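Local coordinates for protein Abbfa_003403 (Acinetobacter baumannii, PDB 4ZXH) that is a four-domain nonribosomal peptide synthetase, probably selecting and activating an amino acid, loading it on a phosphopantetheine arm, condensing it and releasing the product by its thioesterase, at residues R494-A499 against S508-G513; H526-G531 against W552-A557; G535-R540 against L561-P566; T792-L797 against L812-D817; G850-L855 against G865-Q870. All coordinates share one frame; numbering follows the deposited sequence.

Contact 1 of 5, residues R494-A499 against S508-G513; sequences RGDNHA and SYRELG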
# COMPACT_ATOMS: atom_id res chain seq x y z
N ARG A 494 37.07 -45.57 5.35
CA ARG A 494 37.42 -44.50 6.29
C ARG A 494 38.04 -45.02 7.59
O ARG A 494 38.72 -44.27 8.30
CB ARG A 494 36.19 -43.64 6.60
CG ARG A 494 35.68 -42.85 5.39
CD ARG A 494 36.74 -41.88 4.90
NE ARG A 494 36.99 -40.83 5.89
CZ ARG A 494 38.11 -40.12 5.95
NH1 ARG A 494 39.08 -40.32 5.08
NH2 ARG A 494 38.24 -39.19 6.89
N GLY A 495 37.82 -46.30 7.89
CA GLY A 495 38.46 -46.96 9.02
C GLY A 495 38.29 -46.29 10.38
O GLY A 495 37.20 -46.32 10.96
N ASP A 496 39.37 -45.69 10.89
CA ASP A 496 39.37 -45.12 12.23
C ASP A 496 39.19 -43.60 12.26
O ASP A 496 39.21 -42.97 13.32
CB ASP A 496 40.66 -45.53 12.96
CG ASP A 496 40.62 -46.97 13.44
OD1 ASP A 496 39.51 -47.45 13.78
OD2 ASP A 496 41.68 -47.64 13.45
N ASN A 497 39.00 -43.01 11.08
CA ASN A 497 38.63 -41.60 10.99
C ASN A 497 37.31 -41.30 11.68
O ASN A 497 36.48 -42.21 11.86
CB ASN A 497 38.55 -41.16 9.53
CG ASN A 497 39.91 -40.86 8.93
OD1 ASN A 497 40.32 -41.52 7.98
ND2 ASN A 497 40.59 -39.85 9.47
N HIS A 498 37.11 -40.04 12.03
CA HIS A 498 35.89 -39.60 12.70
C HIS A 498 34.66 -39.72 11.81
O HIS A 498 34.72 -39.48 10.61
CB HIS A 498 36.02 -38.15 13.18
CG HIS A 498 37.21 -37.89 14.05
ND1 HIS A 498 37.61 -38.77 15.04
CD2 HIS A 498 38.07 -36.85 14.11
CE1 HIS A 498 38.67 -38.28 15.66
NE2 HIS A 498 38.97 -37.12 15.11
N ALA A 499 33.54 -40.07 12.43
CA ALA A 499 32.26 -40.18 11.74
C ALA A 499 31.18 -39.39 12.49
O ALA A 499 30.41 -38.65 11.87
CB ALA A 499 31.86 -41.64 11.61
N SER A 508 34.36 -43.34 15.70
CA SER A 508 34.98 -43.57 14.40
C SER A 508 34.06 -44.33 13.44
O SER A 508 33.04 -44.89 13.86
CB SER A 508 36.29 -44.34 14.57
OG SER A 508 36.03 -45.67 14.96
N TYR A 509 34.42 -44.36 12.16
CA TYR A 509 33.65 -45.13 11.18
C TYR A 509 33.62 -46.64 11.47
O TYR A 509 32.58 -47.28 11.32
CB TYR A 509 34.21 -44.89 9.78
CG TYR A 509 33.53 -43.76 9.04
CD1 TYR A 509 32.37 -43.99 8.31
CD2 TYR A 509 34.06 -42.47 9.07
CE1 TYR A 509 31.75 -42.97 7.64
CE2 TYR A 509 33.44 -41.43 8.39
CZ TYR A 509 32.28 -41.69 7.68
OH TYR A 509 31.63 -40.67 6.99
N ARG A 510 34.75 -47.20 11.88
CA ARG A 510 34.80 -48.59 12.27
C ARG A 510 33.81 -48.82 13.42
O ARG A 510 33.04 -49.78 13.42
CB ARG A 510 36.22 -48.98 12.69
CG ARG A 510 36.43 -50.45 12.96
CD ARG A 510 37.82 -50.70 13.55
NE ARG A 510 38.90 -50.08 12.77
CZ ARG A 510 39.41 -50.60 11.66
NH1 ARG A 510 38.94 -51.74 11.17
NH2 ARG A 510 40.40 -49.98 11.02
N GLU A 511 33.85 -47.92 14.39
CA GLU A 511 33.00 -48.02 15.57
C GLU A 511 31.53 -47.89 15.19
O GLU A 511 30.67 -48.52 15.80
CB GLU A 511 33.39 -46.94 16.60
CG GLU A 511 34.60 -47.31 17.42
CD GLU A 511 35.09 -46.19 18.33
OE1 GLU A 511 34.78 -45.00 18.05
OE2 GLU A 511 35.79 -46.50 19.32
N LEU A 512 31.25 -47.05 14.20
CA LEU A 512 29.89 -46.86 13.72
C LEU A 512 29.34 -48.16 13.14
O LEU A 512 28.20 -48.54 13.41
CB LEU A 512 29.84 -45.76 12.66
CG LEU A 512 28.57 -45.64 11.81
CD1 LEU A 512 27.37 -45.28 12.66
CD2 LEU A 512 28.76 -44.61 10.70
N GLY A 513 30.17 -48.84 12.34
CA GLY A 513 29.80 -50.10 11.73
C GLY A 513 29.47 -51.13 12.79
O GLY A 513 28.52 -51.90 12.66
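Ala499 and Arg494 hold the Tyr509 ring between them. Ala499 CB lies 3.6 Å from the Tyr509 ring centroid over one face, and Arg494 CB sits over the opposite face at 3.8 Å from that centroid; both are CH-pi contacts. The Tyr509 hydroxyl is hydrogen-bonded to the carbonyl of Gly686.

Two backbone bonds tie the type II' turn 494-497 to the start of helix 509-525: Arg510 N to Gly495 O at 2.8 Å, and Tyr509 N to Asn497 O at 3.0 Å. Ser508, the N-cap, closes a capping box: Glu511 N reaches Ser508 OG at 3.2 Å, while Ser508 N is held by Glu511 OE1 at 2.9 Å. The first amide groups of the helix thus find acceptors in the turn and in the cap. The sequence VSYREL matches the A1 core motif of adenylation domains, and His498 with Ser508 forms an antiparallel bridge at the margin of the large mixed sheet.

In the one salt bridge, Arg510, its CG anti to the backbone N (chi1 -173°) and its chain bent at chi3, brings NE to 2.9 Å from Asp496 OD1, nearly within the guanidinium plane but from above the carboxylate, the planes 62° apart.

Contact 2 of 5, residues H526-G531 against W552-A557; sequences HGITQG and WAAGAA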
# COMPACT_ATOMS: atom_id res chain seq x y z
N HIS A 526 15.33 -59.90 19.39
CA HIS A 526 14.18 -59.64 20.23
C HIS A 526 12.92 -59.40 19.43
O HIS A 526 12.02 -58.69 19.88
CB HIS A 526 14.46 -58.47 21.15
CG HIS A 526 15.62 -58.72 22.05
ND1 HIS A 526 16.91 -58.37 21.70
CD2 HIS A 526 15.71 -59.40 23.21
CE1 HIS A 526 17.74 -58.77 22.65
NE2 HIS A 526 17.04 -59.40 23.57
N GLY A 527 12.85 -59.99 18.24
CA GLY A 527 11.58 -60.17 17.56
C GLY A 527 11.35 -59.29 16.35
O GLY A 527 10.33 -59.44 15.69
N ILE A 528 12.27 -58.39 16.05
CA ILE A 528 12.11 -57.48 14.91
C ILE A 528 12.43 -58.15 13.59
O ILE A 528 13.54 -58.61 13.35
CB ILE A 528 12.97 -56.22 15.04
CG1 ILE A 528 12.57 -55.44 16.29
CG2 ILE A 528 12.77 -55.34 13.83
CD1 ILE A 528 11.09 -55.24 16.39
N THR A 529 11.42 -58.18 12.72
CA THR A 529 11.50 -58.88 11.45
C THR A 529 11.34 -57.84 10.35
O THR A 529 10.86 -56.75 10.62
CB THR A 529 10.41 -59.97 11.32
OG1 THR A 529 9.19 -59.38 10.84
CG2 THR A 529 10.13 -60.62 12.67
N GLN A 530 11.72 -58.16 9.12
CA GLN A 530 11.56 -57.25 8.00
C GLN A 530 10.13 -56.71 7.91
O GLN A 530 9.15 -57.44 8.09
CB GLN A 530 11.96 -57.92 6.69
CG GLN A 530 11.85 -57.00 5.48
CD GLN A 530 12.45 -57.59 4.23
OE1 GLN A 530 13.05 -58.67 4.28
NE2 GLN A 530 12.29 -56.90 3.11
N GLY A 531 10.01 -55.40 7.67
CA GLY A 531 8.71 -54.78 7.55
C GLY A 531 8.11 -54.27 8.85
O GLY A 531 7.07 -53.62 8.85
N TRP A 552 17.18 -49.91 10.02
CA TRP A 552 17.10 -50.21 8.61
C TRP A 552 17.76 -51.54 8.27
O TRP A 552 17.26 -52.29 7.44
CB TRP A 552 17.75 -49.10 7.79
CG TRP A 552 16.89 -47.89 7.68
CD1 TRP A 552 15.58 -47.77 8.06
CD2 TRP A 552 17.26 -46.62 7.15
NE1 TRP A 552 15.13 -46.50 7.81
CE2 TRP A 552 16.14 -45.78 7.25
CE3 TRP A 552 18.45 -46.11 6.62
CZ2 TRP A 552 16.17 -44.47 6.83
CZ3 TRP A 552 18.47 -44.81 6.21
CH2 TRP A 552 17.34 -44.00 6.32
N ALA A 553 18.88 -51.83 8.92
CA ALA A 553 19.64 -53.02 8.58
C ALA A 553 18.91 -54.29 9.02
O ALA A 553 19.17 -55.38 8.49
CB ALA A 553 21.02 -52.96 9.19
N ALA A 554 17.99 -54.14 9.96
CA ALA A 554 17.16 -55.25 10.41
C ALA A 554 15.92 -55.33 9.53
O ALA A 554 15.01 -56.12 9.80
CB ALA A 554 16.78 -55.10 11.87
N GLY A 555 15.90 -54.50 8.49
CA GLY A 555 14.81 -54.48 7.53
C GLY A 555 13.57 -53.74 8.00
O GLY A 555 12.53 -53.82 7.33
N ALA A 556 13.66 -53.03 9.12
CA ALA A 556 12.49 -52.35 9.68
C ALA A 556 12.42 -50.88 9.27
O ALA A 556 13.35 -50.35 8.64
CB ALA A 556 12.47 -52.47 11.19
N ALA A 557 11.30 -50.25 9.61
CA ALA A 557 11.10 -48.82 9.40
C ALA A 557 10.96 -48.20 10.77
O ALA A 557 10.43 -48.83 11.69
CB ALA A 557 9.88 -48.56 8.57
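Ile528 meets Ala556 and Ala554 through a single branch, CG2. That methyl stands 3.9 Å from Ala556 CB, and its distance to Ala554 CB is a looser 4.5 Å. With CG1 anti to the carbonyl carbon (chi1 -61°), CG2 falls anti to the backbone N and turns to the two alanines. The end of the side chain leads away; Ile528 also touches Leu523 of helix 509-525 and Val534 of strand 533-537.

Gly555 supplies the polar half. Its carbonyl O accepts Gly531 N at 3.0 Å, and the N-H...O angle of 177° makes the bond straight; the donor stands well above the carbonyl plane, 46° out of it. Beside the bond, Gln530 passes with its backbone close by, its CA being 4.3 Å from Gly555 CA. The extended Gln530 chain adds CG, 3.7 Å from Gly555 O. Gly555 has positive phi and is the C-prime residue of the Schellman motif ending helix 543-553, its N bonded to Trp552 O.

Ala554 follows the last helical residue of that helix and completes the apolar side toward Ile528. Gly527 is likewise the C-prime glycine of a Schellman motif, at the end of helix 509-525, and the two segments are thus the links leading into the parallel neighbours 533-537 and 557-560. WAAGAAYVPLDP fits the A2 core motif of adenylation domains.

With one backbone bond, one branched side chain, the stem of Gln530 and small residues opposite, the chemistry implies a junction set by main-chain geometry rather than by charged or aromatic groups.

Contact 3 of 5, residues G535-R540 against L561-P566; sequences GLMLDR and LDPNFP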
# COMPACT_ATOMS: atom_id res chain seq x y z
N GLY A 535 9.32 -47.90 16.93
CA GLY A 535 9.29 -46.60 17.57
C GLY A 535 10.69 -46.20 17.98
O GLY A 535 11.47 -47.02 18.49
N LEU A 536 11.04 -44.94 17.76
CA LEU A 536 12.37 -44.46 18.10
C LEU A 536 12.28 -43.24 19.01
O LEU A 536 11.91 -42.16 18.56
CB LEU A 536 13.15 -44.12 16.84
CG LEU A 536 14.60 -43.73 17.08
CD1 LEU A 536 15.32 -44.80 17.87
CD2 LEU A 536 15.26 -43.50 15.72
N MET A 537 12.63 -43.43 20.28
CA MET A 537 12.54 -42.37 21.28
C MET A 537 13.91 -42.13 21.92
O MET A 537 14.20 -42.69 22.98
CB MET A 537 11.50 -42.74 22.34
CG MET A 537 11.05 -41.58 23.22
SD MET A 537 9.95 -42.05 24.57
CE MET A 537 8.44 -42.46 23.70
N LEU A 538 14.73 -41.30 21.27
CA LEU A 538 16.11 -41.05 21.72
C LEU A 538 16.44 -39.59 22.03
O LEU A 538 15.75 -38.68 21.57
CB LEU A 538 17.10 -41.54 20.66
CG LEU A 538 17.11 -43.04 20.33
CD1 LEU A 538 18.31 -43.39 19.45
CD2 LEU A 538 17.08 -43.89 21.59
N ASP A 539 17.50 -39.38 22.81
CA ASP A 539 18.12 -38.05 22.97
C ASP A 539 19.15 -37.86 21.87
O ASP A 539 19.62 -38.83 21.28
CB ASP A 539 18.79 -37.90 24.33
CG ASP A 539 17.83 -37.42 25.40
OD1 ASP A 539 16.87 -36.70 25.06
OD2 ASP A 539 18.04 -37.76 26.59
N ARG A 540 19.51 -36.61 21.60
CA ARG A 540 20.43 -36.35 20.50
C ARG A 540 21.86 -36.73 20.85
O ARG A 540 22.67 -35.89 21.24
CB ARG A 540 20.35 -34.88 20.08
CG ARG A 540 18.96 -34.51 19.59
CD ARG A 540 18.92 -33.13 19.01
NE ARG A 540 19.73 -33.01 17.81
CZ ARG A 540 19.40 -33.49 16.62
NH1 ARG A 540 18.27 -34.15 16.43
NH2 ARG A 540 20.23 -33.31 15.59
N LEU A 561 9.62 -40.84 17.62
CA LEU A 561 8.95 -40.34 18.82
C LEU A 561 9.91 -39.45 19.60
O LEU A 561 10.59 -39.90 20.52
CB LEU A 561 8.45 -41.50 19.67
CG LEU A 561 7.51 -42.44 18.93
CD1 LEU A 561 7.54 -43.81 19.54
CD2 LEU A 561 6.11 -41.88 18.94
N ASP A 562 9.99 -38.19 19.20
CA ASP A 562 10.88 -37.24 19.86
C ASP A 562 10.39 -37.05 21.29
O ASP A 562 9.25 -36.63 21.50
CB ASP A 562 10.91 -35.92 19.10
CG ASP A 562 11.98 -34.96 19.60
OD1 ASP A 562 12.38 -35.03 20.79
OD2 ASP A 562 12.43 -34.12 18.79
N PRO A 563 11.25 -37.37 22.28
CA PRO A 563 10.86 -37.38 23.70
C PRO A 563 10.61 -36.00 24.30
O PRO A 563 10.10 -35.91 25.42
CB PRO A 563 12.05 -38.05 24.39
CG PRO A 563 13.20 -37.80 23.48
CD PRO A 563 12.63 -37.84 22.08
N ASN A 564 10.95 -34.93 23.57
CA ASN A 564 10.65 -33.58 24.06
C ASN A 564 9.26 -33.12 23.66
O ASN A 564 8.74 -32.16 24.24
CB ASN A 564 11.71 -32.60 23.59
CG ASN A 564 13.11 -33.04 23.98
OD1 ASN A 564 13.96 -33.30 23.12
ND2 ASN A 564 13.38 -33.08 25.28
N PHE A 565 8.66 -33.83 22.71
CA PHE A 565 7.29 -33.53 22.28
C PHE A 565 6.30 -33.81 23.42
O PHE A 565 6.62 -34.56 24.35
CB PHE A 565 6.93 -34.35 21.02
CG PHE A 565 7.63 -33.89 19.75
CD1 PHE A 565 8.74 -33.05 19.80
CD2 PHE A 565 7.15 -34.28 18.51
CE1 PHE A 565 9.37 -32.63 18.64
CE2 PHE A 565 7.77 -33.87 17.34
CZ PHE A 565 8.88 -33.04 17.41
N PRO A 566 5.11 -33.19 23.39
CA PRO A 566 4.15 -33.44 24.47
C PRO A 566 3.63 -34.87 24.43
O PRO A 566 3.40 -35.40 23.34
CB PRO A 566 3.01 -32.44 24.19
CG PRO A 566 3.60 -31.43 23.23
CD PRO A 566 4.61 -32.20 22.42
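Met537 reaches across to Leu561 and Pro563. Its CG is anti to the backbone N (chi1 -165°) and the chain bends at the last torsion, which brings the terminal methyl CE to 4.1 Å from Leu561 CB; the two side chains run at a slant. Against Pro563 the fit differs: Met537 CG lies 3.9 Å from Pro563 CB, and the groups slide past each other in opposite directions. The proline ring also lies against the Leu538 carbonyl with its CG and CD atoms. Leu561 points back toward strand 533-537, its CD1 being 3.8 Å from Gly535 CA, and the same side chain also touches Leu570 and Ile573 of helix 567-577.

One backbone bond fixes this register: Leu561 N to Leu536 O, 2.8 Å, with the donor 36° out of the carbonyl plane. Leu536 O is also hydrogen-bonded to the Tyr669 hydroxyl. Beyond Leu561 the chain turns at 562-565, where Asp562 OD1 accepts Asn564 N at 3.1 Å in an Asx turn, while its OD2 is bonded to Thr668 OG1.

Two parallel neighbours leaving a sheet at their C-terminal ends, the second carrying part of the A2 motif and leaving through Leu561-Asp562-Pro563, suit the beta-alpha-beta unit of an adenylation domain.

Contact 4 of 5, residues T792-L797 against L812-D817; sequences TQLYVL and LWIGGD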
# COMPACT_ATOMS: atom_id res chain seq x y z
N THR A 792 11.99 -35.48 -10.58
CA THR A 792 10.91 -34.76 -9.95
C THR A 792 10.28 -33.87 -11.02
O THR A 792 10.99 -33.28 -11.85
CB THR A 792 11.40 -33.91 -8.75
OG1 THR A 792 12.12 -34.75 -7.82
CG2 THR A 792 10.22 -33.26 -8.05
N GLN A 793 8.96 -33.78 -11.05
CA GLN A 793 8.33 -32.85 -11.97
C GLN A 793 7.38 -31.94 -11.21
O GLN A 793 6.66 -32.39 -10.30
CB GLN A 793 7.59 -33.58 -13.09
CG GLN A 793 8.47 -34.58 -13.84
CD GLN A 793 8.43 -35.96 -13.21
OE1 GLN A 793 7.35 -36.50 -12.94
NE2 GLN A 793 9.61 -36.52 -12.93
N LEU A 794 7.40 -30.66 -11.56
CA LEU A 794 6.52 -29.70 -10.94
C LEU A 794 5.47 -29.25 -11.94
O LEU A 794 5.78 -28.98 -13.09
CB LEU A 794 7.33 -28.50 -10.43
CG LEU A 794 8.54 -28.88 -9.57
CD1 LEU A 794 9.18 -27.64 -8.98
CD2 LEU A 794 8.12 -29.83 -8.48
N TYR A 795 4.22 -29.21 -11.49
CA TYR A 795 3.09 -28.81 -12.32
C TYR A 795 2.24 -27.79 -11.57
O TYR A 795 2.04 -27.93 -10.36
CB TYR A 795 2.23 -30.02 -12.71
CG TYR A 795 2.96 -31.18 -13.37
CD1 TYR A 795 3.26 -31.18 -14.73
CD2 TYR A 795 3.31 -32.30 -12.63
CE1 TYR A 795 3.93 -32.26 -15.33
CE2 TYR A 795 3.97 -33.38 -13.22
CZ TYR A 795 4.28 -33.35 -14.56
OH TYR A 795 4.94 -34.43 -15.12
N VAL A 796 1.74 -26.77 -12.26
CA VAL A 796 0.84 -25.80 -11.63
C VAL A 796 -0.56 -25.91 -12.23
O VAL A 796 -0.76 -25.58 -13.39
CB VAL A 796 1.36 -24.36 -11.75
CG1 VAL A 796 0.47 -23.40 -10.97
CG2 VAL A 796 2.80 -24.26 -11.25
N LEU A 797 -1.52 -26.36 -11.43
CA LEU A 797 -2.86 -26.67 -11.92
C LEU A 797 -3.97 -25.78 -11.35
O LEU A 797 -3.84 -25.20 -10.27
CB LEU A 797 -3.18 -28.12 -11.62
CG LEU A 797 -2.14 -29.12 -12.12
CD1 LEU A 797 -2.63 -30.53 -11.90
CD2 LEU A 797 -1.81 -28.90 -13.59
N LEU A 812 0.29 -26.34 -6.76
CA LEU A 812 1.45 -27.11 -7.16
C LEU A 812 1.18 -28.61 -7.00
O LEU A 812 0.81 -29.05 -5.91
CB LEU A 812 2.67 -26.71 -6.33
CG LEU A 812 3.95 -27.53 -6.55
CD1 LEU A 812 4.46 -27.42 -7.97
CD2 LEU A 812 5.03 -27.10 -5.55
N TRP A 813 1.34 -29.37 -8.08
CA TRP A 813 1.34 -30.84 -8.00
C TRP A 813 2.74 -31.35 -8.29
O TRP A 813 3.43 -30.77 -9.14
CB TRP A 813 0.35 -31.46 -8.98
CG TRP A 813 -1.11 -31.25 -8.67
CD1 TRP A 813 -1.78 -30.06 -8.60
CD2 TRP A 813 -2.08 -32.27 -8.41
NE1 TRP A 813 -3.10 -30.27 -8.32
CE2 TRP A 813 -3.32 -31.62 -8.19
CE3 TRP A 813 -2.03 -33.67 -8.33
CZ2 TRP A 813 -4.48 -32.32 -7.90
CZ3 TRP A 813 -3.19 -34.36 -8.04
CH2 TRP A 813 -4.40 -33.68 -7.83
N ILE A 814 3.16 -32.42 -7.62
CA ILE A 814 4.51 -32.95 -7.75
C ILE A 814 4.53 -34.41 -8.21
O ILE A 814 3.85 -35.25 -7.62
CB ILE A 814 5.30 -32.88 -6.42
CG1 ILE A 814 5.45 -31.43 -5.96
CG2 ILE A 814 6.67 -33.56 -6.55
CD1 ILE A 814 6.32 -31.30 -4.75
N GLY A 815 5.33 -34.71 -9.23
CA GLY A 815 5.41 -36.07 -9.71
C GLY A 815 6.83 -36.60 -9.70
O GLY A 815 7.78 -35.84 -9.51
N GLY A 816 6.98 -37.91 -9.90
CA GLY A 816 8.29 -38.52 -9.98
C GLY A 816 8.66 -39.48 -8.86
O GLY A 816 7.79 -40.02 -8.17
N ASP A 817 9.96 -39.69 -8.69
CA ASP A 817 10.46 -40.72 -7.77
C ASP A 817 10.43 -40.35 -6.28
O ASP A 817 10.73 -41.19 -5.43
CB ASP A 817 11.90 -41.10 -8.16
CG ASP A 817 11.96 -41.90 -9.47
OD1 ASP A 817 10.89 -42.34 -9.95
OD2 ASP A 817 13.09 -42.10 -10.00
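Gln793 with Gly815 and Tyr795 with Trp813 are the hydrogen-bonded pairs of an antiparallel hairpin whose strands run in directions 156° apart; strand 809-816 carries GELWIGG, which matches the start of the A6 core motif of adenylation domains.

Four backbone hydrogen bonds set the register. Gln793 N reaches Gly815 O at 2.8 Å, with the return bond from Gly815 N to Gln793 O at 2.9 Å. Tyr795 and Trp813 repeat the pattern, Trp813 N reaching Tyr795 O at 2.8 Å. Thr792 with Gly816, Leu794 with Ile814 and Val796 with Leu812 are the non-hydrogen-bonded pairs.

Apolar contacts occupy the face bearing Leu794, Val796, Leu812 and Ile814. Leu794 and Ile814 run side by side in the same direction, Leu794 CD2 being 4.0 Å from Ile814 CG1, while Leu794 CB meets Leu812 CD1 at 3.9 Å. Leu861 of strand 861-863 touches Leu794 and Val796 there.

The other face holds Gln793, Tyr795 and Trp813. Gln793 bends at chi2 (89°), which turns its amide over to the partner strand, against the backbone of Gly815 and Gly816. Trp813 extends beyond the hairpin to Leu846 and Arg848 of strand 846-855. Leu797 crosses its indole at about a right angle, placing CD1 over the five-membered ring of Trp813, 3.5 Å from the centroid and 14° off the ring normal.

Contact 5 of 5, residues G850-L855 against G865-Q870; sequences GDKVCL and GRLDFQ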
# COMPACT_ATOMS: atom_id res chain seq x y z
N GLY A 850 -1.54 -28.84 -1.99
CA GLY A 850 -2.35 -27.88 -1.27
C GLY A 850 -1.66 -26.54 -1.13
O GLY A 850 -2.17 -25.65 -0.43
N ASP A 851 -0.52 -26.38 -1.80
CA ASP A 851 0.24 -25.12 -1.84
C ASP A 851 -0.16 -24.22 -3.02
O ASP A 851 -0.29 -24.67 -4.16
CB ASP A 851 1.75 -25.40 -1.90
CG ASP A 851 2.38 -25.67 -0.52
OD1 ASP A 851 1.76 -25.32 0.51
OD2 ASP A 851 3.51 -26.22 -0.46
N LYS A 852 -0.35 -22.94 -2.74
CA LYS A 852 -0.63 -21.97 -3.80
C LYS A 852 0.67 -21.46 -4.40
O LYS A 852 1.50 -20.90 -3.69
CB LYS A 852 -1.45 -20.81 -3.24
CG LYS A 852 -2.11 -19.93 -4.27
CD LYS A 852 -2.85 -18.82 -3.56
CE LYS A 852 -3.95 -18.24 -4.42
NZ LYS A 852 -4.64 -17.16 -3.67
N VAL A 853 0.84 -21.67 -5.69
CA VAL A 853 2.08 -21.32 -6.39
C VAL A 853 1.77 -20.52 -7.66
O VAL A 853 0.74 -20.74 -8.30
CB VAL A 853 2.90 -22.60 -6.72
CG1 VAL A 853 3.82 -22.39 -7.89
CG2 VAL A 853 3.69 -23.05 -5.50
N CYS A 854 2.63 -19.57 -8.00
CA CYS A 854 2.45 -18.81 -9.23
C CYS A 854 3.44 -19.25 -10.31
O CYS A 854 4.65 -19.34 -10.07
CB CYS A 854 2.57 -17.30 -8.97
SG CYS A 854 2.01 -16.25 -10.40
N LEU A 855 2.91 -19.56 -11.49
CA LEU A 855 3.75 -19.86 -12.63
C LEU A 855 4.13 -18.53 -13.26
O LEU A 855 3.34 -17.92 -13.98
CB LEU A 855 3.02 -20.75 -13.64
CG LEU A 855 3.72 -21.08 -14.95
CD1 LEU A 855 4.94 -21.98 -14.72
CD2 LEU A 855 2.74 -21.73 -15.92
N GLY A 865 1.83 -19.68 -0.24
CA GLY A 865 1.19 -20.97 -0.12
C GLY A 865 -0.01 -21.21 0.73
O GLY A 865 -0.40 -20.37 1.53
N ARG A 866 -0.59 -22.38 0.49
CA ARG A 866 -1.70 -22.94 1.25
C ARG A 866 -3.03 -22.29 0.78
O ARG A 866 -3.45 -21.26 1.29
CB ARG A 866 -1.41 -22.77 2.74
CG ARG A 866 -2.01 -23.78 3.72
CD ARG A 866 -2.16 -25.22 3.30
NE ARG A 866 -0.92 -25.88 2.94
CZ ARG A 866 -0.86 -27.13 2.46
NH1 ARG A 866 -1.99 -27.84 2.30
NH2 ARG A 866 0.31 -27.66 2.14
N LEU A 867 -3.66 -22.93 -0.21
CA LEU A 867 -4.94 -22.55 -0.76
C LEU A 867 -6.04 -22.32 0.27
O LEU A 867 -6.95 -21.53 0.06
CB LEU A 867 -5.40 -23.63 -1.73
CG LEU A 867 -4.47 -23.95 -2.91
CD1 LEU A 867 -4.81 -25.30 -3.46
CD2 LEU A 867 -4.57 -22.92 -4.01
N ASP A 868 -5.96 -23.05 1.38
CA ASP A 868 -6.97 -22.98 2.43
C ASP A 868 -7.03 -21.64 3.15
O ASP A 868 -8.04 -21.33 3.78
CB ASP A 868 -6.73 -24.09 3.47
CG ASP A 868 -7.76 -25.21 3.39
OD1 ASP A 868 -8.58 -25.21 2.44
OD2 ASP A 868 -7.74 -26.10 4.27
N PHE A 869 -5.98 -20.83 3.05
CA PHE A 869 -5.95 -19.57 3.78
C PHE A 869 -6.46 -18.38 2.97
O PHE A 869 -6.23 -18.26 1.76
CB PHE A 869 -4.56 -19.29 4.36
CG PHE A 869 -4.03 -20.43 5.21
CD1 PHE A 869 -4.92 -21.33 5.82
CD2 PHE A 869 -2.68 -20.55 5.49
CE1 PHE A 869 -4.45 -22.37 6.61
CE2 PHE A 869 -2.21 -21.58 6.30
CZ PHE A 869 -3.10 -22.50 6.86
N GLN A 870 -7.21 -17.52 3.67
CA GLN A 870 -7.93 -16.42 3.07
C GLN A 870 -7.05 -15.20 3.00
O GLN A 870 -6.96 -14.44 3.96
CB GLN A 870 -9.20 -16.09 3.86
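Arg866 lays its guanidinium over the peptide between Gly850 and Asp851, with Gly850 O 3.3 Å above the plane of the Arg866 guanidinium and toward its rim. The side chain first leads away from strand 846-855, but bends at chi2 (34°) and chi3 return its tip. There NH2 meets Asp851 OD1 at 3.2 Å in a salt bridge, carboxylate and guanidinium planes standing 72° apart. Arg866 NE stays 3.7 Å from Asp851 OD1, which leaves NH2 as the nitrogen that makes the bridge. A second, weak bond links NH2 to the carbonyl of Thr849. The guanidinium therefore has two contacts with the strand, NH2 with a carboxylate and one face over a main-chain carbonyl.

The carbonyl of Gly850 serves another partner: Leu867 N donates to it at 3.1 Å, with the donor tilted 29° from the carbonyl plane. That bond falls at the start of a type I turn, 866-869, closed by Phe869 N to Arg866 O at 3.1 Å. Leu867 and the stem of Lys852 make a substantial apolar part. Leu867 CD2 touches Lys852 CB at 3.8 Å, the Lys852 chain then extending away from the turn.

TGDKV and GRLDFQVKIRG match the A7 and A8 core motifs of adenylation domains. In relatives the aspartate of A8, to which Asp868 corresponds, is the hinge about which the C-terminal subdomain rotates.

Strand 846-855 lies between strands 809-816 and 861-863, and Gly865-Gln870 leaves the latter by a loop that runs on toward helix 880-888.

In the fold
Contacts 3 and 4 are mainly buried, contacts 1 and 2 partly so, and contact 5 lies at the surface. Contacts 2 and 3 serve the same parallel sheet, at its entry and exit ends: their segments alternate along the chain, and both rest on one backbone bond with apolar side chains. Contact 1 precedes them on helix 509-525, about 24 Å from contact 2 between centres, and adds a capping box and a salt bridge. Contacts 4 and 5 share the antiparallel sheet through neighbouring strands 809-816 and 846-855 and touch, Leu812 N probably bonding Asp851 O. Regular strand pairing dominates contact 4, whereas contact 5 relies on arginine and a turn.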